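Local coordinates for protein triacylglycerol lipase (Clostridium botulinum, PDB 5AH1) that hydrolyses ester bonds, as a zinc-binding alpha/beta-hydrolase lipase that also cleaves synthetic polyesters, at residues A[87-91]-A[92-96]; A[282-285]-A[286-289]. All coordinates share one frame; numbering follows the deposited sequence. Where two conformers were deposited one is given.

Interaction 1 (A[87-91]-A[92-96]); sequences MGFGR and DELLG
G90 and E93 close a type I beta turn, with R91 and D92 at its two corners, in the loop that runs from strand 80-83 to helix 106-112. The CA atoms of G90 and E93 stand 5.2 Å apart, and E93 N donates to G90 O at 3.0 Å. The side chain of E93 then folds back over the turn it closes. With CG anti to its own carbonyl carbon (chi1 -60°) and the chain extended beyond, E93 OE1 reaches G90 N at 2.8 Å, in a nearly straight bond (165°) that uses the anti side of the carboxylate. G90 is thus gripped at both its N-H and its carbonyl by one residue.

The same OE1 lies in the plane of the F89 ring, at its edge and 3.5 Å from F89 CB, with the carboxylate almost perpendicular to the ring. L94 adds an apolar touch, its CD1 4.1 Å from F89 CD2, and both residues also pack on L253 of helix 242-257. At the outer end, water 1 lies 2.9 Å from both R91 O and E93 O, while the R91 guanidinium pairs with D105 in a salt bridge.

E93 is buried, but its charge is met: K270 forms a salt bridge to OE1. Lysine and G90 N-H together probably keep this carboxylate ionised, tying the turn to the segment around K270.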
loop_
_atom_site.group_PDB
_atom_site.type_symbol
_atom_site.label_atom_id
_atom_site.label_comp_id
_atom_site.label_asym_id
_atom_site.label_seq_id
_atom_site.Cartn_x
_atom_site.Cartn_y
_atom_site.Cartn_z
ATOM N N MET A 87 7.168 -2.432 -3.045
ATOM C CA MET A 87 7.771 -2.524 -4.371
ATOM C C MET A 87 6.996 -1.749 -5.445
ATOM O O MET A 87 6.945 -2.154 -6.606
ATOM C CB MET A 87 8.045 -3.988 -4.757
ATOM C CG MET A 87 9.293 -4.547 -4.036
ATOM S SD MET A 87 10.821 -3.797 -4.665
ATOM C CE MET A 87 10.972 -4.709 -6.177
ATOM N N GLY A 88 6.419 -0.613 -5.042
ATOM C CA GLY A 88 5.901 0.378 -5.973
ATOM C C GLY A 88 6.894 1.506 -6.175
ATOM O O GLY A 88 7.707 1.781 -5.287
ATOM N N PHE A 89 6.847 2.132 -7.352
ATOM C CA PHE A 89 7.816 3.152 -7.747
ATOM C C PHE A 89 7.128 4.423 -8.229
ATOM O O PHE A 89 5.902 4.472 -8.315
ATOM C CB PHE A 89 8.761 2.558 -8.787
ATOM C CG PHE A 89 9.563 1.426 -8.226
ATOM C CD1 PHE A 89 10.708 1.672 -7.484
ATOM C CD2 PHE A 89 9.134 0.114 -8.371
ATOM C CE1 PHE A 89 11.424 0.626 -6.894
ATOM C CE2 PHE A 89 9.851 -0.928 -7.798
ATOM C CZ PHE A 89 11.002 -0.671 -7.061
ATOM N N GLY A 90 7.926 5.444 -8.521
ATOM C CA GLY A 90 7.412 6.764 -8.839
ATOM C C GLY A 90 7.080 6.969 -10.294
ATOM O O GLY A 90 7.385 6.139 -11.157
ATOM N N ARG A 91 6.450 8.104 -10.560
ATOM C CA ARG A 91 6.028 8.465 -11.910
ATOM C C ARG A 91 7.185 8.597 -12.887
ATOM O O ARG A 91 6.992 8.426 -14.083
ATOM C CB ARG A 91 5.238 9.773 -11.883
ATOM C CG ARG A 91 3.890 9.647 -11.224
ATOM C CD ARG A 91 3.114 10.970 -11.258
ATOM N NE ARG A 91 2.894 11.491 -12.606
ATOM C CZ ARG A 91 1.914 11.089 -13.405
ATOM N NH1 ARG A 91 1.065 10.149 -13.019
ATOM N NH2 ARG A 91 1.781 11.615 -14.611
ATOM N N ASP A 92 8.374 8.911 -12.370
ATOM C CA ASP A 92 9.585 9.057 -13.171
ATOM C C ASP A 92 10.390 7.761 -13.264
ATOM O O ASP A 92 11.515 7.766 -13.749
ATOM C CB ASP A 92 10.475 10.144 -12.559
ATOM C CG ASP A 92 10.969 9.781 -11.160
ATOM O OD1 ASP A 92 10.178 9.233 -10.367
ATOM O OD2 ASP A 92 12.157 10.042 -10.859
ATOM N N GLU A 93 9.824 6.655 -12.799
ATOM C CA GLU A 93 10.518 5.371 -12.811
ATOM C C GLU A 93 9.806 4.376 -13.723
ATOM O O GLU A 93 8.677 4.613 -14.148
ATOM C CB GLU A 93 10.636 4.825 -11.375
ATOM C CG GLU A 93 11.411 5.775 -10.453
ATOM C CD GLU A 93 11.641 5.249 -9.056
ATOM O OE1 GLU A 93 10.755 5.398 -8.194
ATOM O OE2 GLU A 93 12.741 4.734 -8.788
ATOM N N LEU A 94 10.506 3.293 -14.050
ATOM C CA LEU A 94 9.969 2.190 -14.857
ATOM C C LEU A 94 9.571 2.615 -16.263
ATOM O O LEU A 94 8.658 2.034 -16.857
ATOM C CB LEU A 94 8.781 1.510 -14.159
ATOM C CG LEU A 94 9.025 0.996 -12.740
ATOM C CD1 LEU A 94 7.804 0.214 -12.265
ATOM C CD2 LEU A 94 10.299 0.146 -12.667
ATOM N N LEU A 95 10.280 3.608 -16.795
ATOM C CA LEU A 95 10.091 4.055 -18.171
ATOM C C LEU A 95 8.635 4.382 -18.450
ATOM O O LEU A 95 8.121 4.128 -19.541
ATOM C CB LEU A 95 10.619 3.001 -19.147
ATOM C CG LEU A 95 12.130 2.787 -19.023
ATOM C CD1 LEU A 95 12.588 1.636 -19.875
ATOM C CD2 LEU A 95 12.903 4.039 -19.386
ATOM N N GLY A 96 7.977 4.980 -17.467
ATOM C CA GLY A 96 6.637 5.498 -17.673
ATOM C C GLY A 96 5.507 4.565 -17.281
ATOM O O GLY A 96 4.351 4.991 -17.289
HETATM O O HOH W 1 6.012 5.750 -14.369
HETATM O O HOH W 2 8.758 7.477 -16.022
#

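Interaction 2 (A[282-285]-A[286-289]); sequences ESQR and DYIE
E289 lies at the edge of the R285 guanidinium, its CD in that group's plane and the two flat groups only 24° apart in the conformer of R285 given, while D286 OD1 approaches obliquely. Deeper in, the Y287 ring has Q284 CD in plane at its edge, the amide running beside the ring and turned 59° from it. All of this decorates the N-terminal turn of helix 284-292, for which S283 is the N-cap. S283 OG accepts from D286 N at 3.0 Å; chi1 of 67° holds that hydroxyl between its own backbone N and carbonyl carbon, where it meets the amide three residues on. The helical ladder then starts, Y287 N to S283 O at 3.0 Å and I288 N to Q284 O at 2.9 Å.

Water 3 bridges the cap, accepting from S283 N and donating to D286 OD2. E282, just before the cap, lays its extended chain back across the turn, OE2 3.5 Å from Y287 CA; its OE1 is paired with R290. On the buried side, Q284 bonds to K278 and to Y267 O, Y287 OH takes the N-H of L269, and I288 packs on Y267 and L269, fastening the turn to the preceding loop.

R285 is exposed, has a second conformer and, like E289, touches a crystal neighbour, so its salt-bridge network may be only partly occupied. D286 OD1 is a long, charge-only partner. R285 grips E289 side-on, NE at 3.0 Å and NH2 at 3.2 Å from E289 OE1, both coming from one face of the carboxylate.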
loop_
_atom_site.group_PDB
_atom_site.type_symbol
_atom_site.label_atom_id
_atom_site.label_comp_id
_atom_site.label_asym_id
_atom_site.label_seq_id
_atom_site.Cartn_x
_atom_site.Cartn_y
_atom_site.Cartn_z
ATOM N N GLU A 282 28.518 1.759 -9.873
ATOM C CA GLU A 282 27.929 0.443 -9.656
ATOM C C GLU A 282 26.804 0.214 -10.646
ATOM O O GLU A 282 26.013 1.111 -10.912
ATOM C CB GLU A 282 27.397 0.349 -8.230
ATOM C CG GLU A 282 26.954 -1.045 -7.824
ATOM C CD GLU A 282 26.450 -1.112 -6.395
ATOM O OE1 GLU A 282 25.872 -0.115 -5.909
ATOM O OE2 GLU A 282 26.617 -2.168 -5.751
ATOM N N SER A 283 26.753 -0.981 -11.220
ATOM C CA SER A 283 25.657 -1.336 -12.115
ATOM C C SER A 283 24.382 -1.608 -11.338
ATOM O O SER A 283 24.429 -1.918 -10.148
ATOM C CB SER A 283 26.017 -2.583 -12.910
ATOM O OG SER A 283 26.101 -3.701 -12.051
ATOM N N GLN A 284 23.240 -1.535 -12.018
ATOM C CA GLN A 284 21.978 -1.877 -11.378
ATOM C C GLN A 284 22.006 -3.314 -10.865
ATOM O O GLN A 284 21.532 -3.584 -9.766
ATOM C CB GLN A 284 20.794 -1.655 -12.326
ATOM C CG GLN A 284 19.419 -1.826 -11.681
ATOM C CD GLN A 284 18.971 -0.613 -10.878
ATOM O OE1 GLN A 284 19.725 0.336 -10.684
ATOM N NE2 GLN A 284 17.735 -0.638 -10.420
ATOM N N ARG A 285 22.560 -4.237 -11.644
ATOM C CA ARG A 285 22.602 -5.629 -11.211
ATOM C C ARG A 285 23.421 -5.800 -9.933
ATOM O O ARG A 285 23.027 -6.541 -9.038
ATOM C CB ARG A 285 23.161 -6.519 -12.318
ATOM C CG ARG A 285 23.279 -7.987 -11.928
ATOM C CD ARG A 285 24.684 -8.315 -11.426
ATOM N NE ARG A 285 24.740 -9.598 -10.733
ATOM C CZ ARG A 285 24.931 -10.771 -11.327
ATOM N NH1 ARG A 285 25.083 -10.846 -12.646
ATOM N NH2 ARG A 285 24.967 -11.876 -10.595
ATOM N N ASP A 286 24.575 -5.145 -9.851
ATOM C CA ASP A 286 25.412 -5.280 -8.668
ATOM C C ASP A 286 24.742 -4.644 -7.448
ATOM O O ASP A 286 24.818 -5.169 -6.334
ATOM C CB ASP A 286 26.796 -4.688 -8.924
ATOM C CG ASP A 286 27.677 -5.600 -9.770
ATOM O OD1 ASP A 286 27.311 -6.777 -9.991
ATOM O OD2 ASP A 286 28.760 -5.151 -10.190
ATOM N N TYR A 287 24.032 -3.547 -7.679
ATOM C CA TYR A 287 23.300 -2.845 -6.624
ATOM C C TYR A 287 22.183 -3.723 -6.071
ATOM O O TYR A 287 22.049 -3.862 -4.857
ATOM C CB TYR A 287 22.770 -1.548 -7.229
ATOM C CG TYR A 287 21.642 -0.826 -6.519
ATOM C CD1 TYR A 287 21.763 -0.368 -5.211
ATOM C CD2 TYR A 287 20.466 -0.535 -7.192
ATOM C CE1 TYR A 287 20.713 0.325 -4.584
ATOM C CE2 TYR A 287 19.425 0.160 -6.586
ATOM C CZ TYR A 287 19.544 0.591 -5.281
ATOM O OH TYR A 287 18.506 1.287 -4.691
ATOM N N ILE A 288 21.416 -4.347 -6.959
ATOM C CA ILE A 288 20.348 -5.245 -6.527
ATOM C C ILE A 288 20.884 -6.447 -5.740
ATOM O O ILE A 288 20.334 -6.816 -4.697
ATOM C CB ILE A 288 19.491 -5.716 -7.738
ATOM C CG1 ILE A 288 18.739 -4.533 -8.370
ATOM C CG2 ILE A 288 18.519 -6.817 -7.323
ATOM C CD1 ILE A 288 17.962 -3.649 -7.430
ATOM N N GLU A 289 21.955 -7.056 -6.231
ATOM C CA GLU A 289 22.539 -8.194 -5.534
ATOM C C GLU A 289 23.020 -7.777 -4.143
ATOM O O GLU A 289 22.846 -8.507 -3.160
ATOM C CB GLU A 289 23.690 -8.777 -6.358
ATOM C CG GLU A 289 24.265 -10.065 -5.800
ATOM C CD GLU A 289 25.067 -10.839 -6.829
ATOM O OE1 GLU A 289 25.457 -10.247 -7.861
ATOM O OE2 GLU A 289 25.305 -12.047 -6.604
HETATM O O HOH W 3 29.132 -2.651 -10.662
#

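In the fold
Interactions 1 and 2 lie on the same side of the chain's centre, 18 Å apart between their centres and about 7 Å between nearest atoms, so they do not touch. The segment 267-270 links them, touching both, and Y267 reaches each. Interaction 1 is the deeper, its centre about 15 Å from the centre of the chain, in a loop packed on helix 242-257; its buried carboxylate bonds to the turn's own backbone and to K270. Interaction 2, its centre about 26 Å from the centre of the chain, is a helix start whose R285 ion pairs lie at the surface and whose buried side meets that segment through both hydrogen bonds and packing.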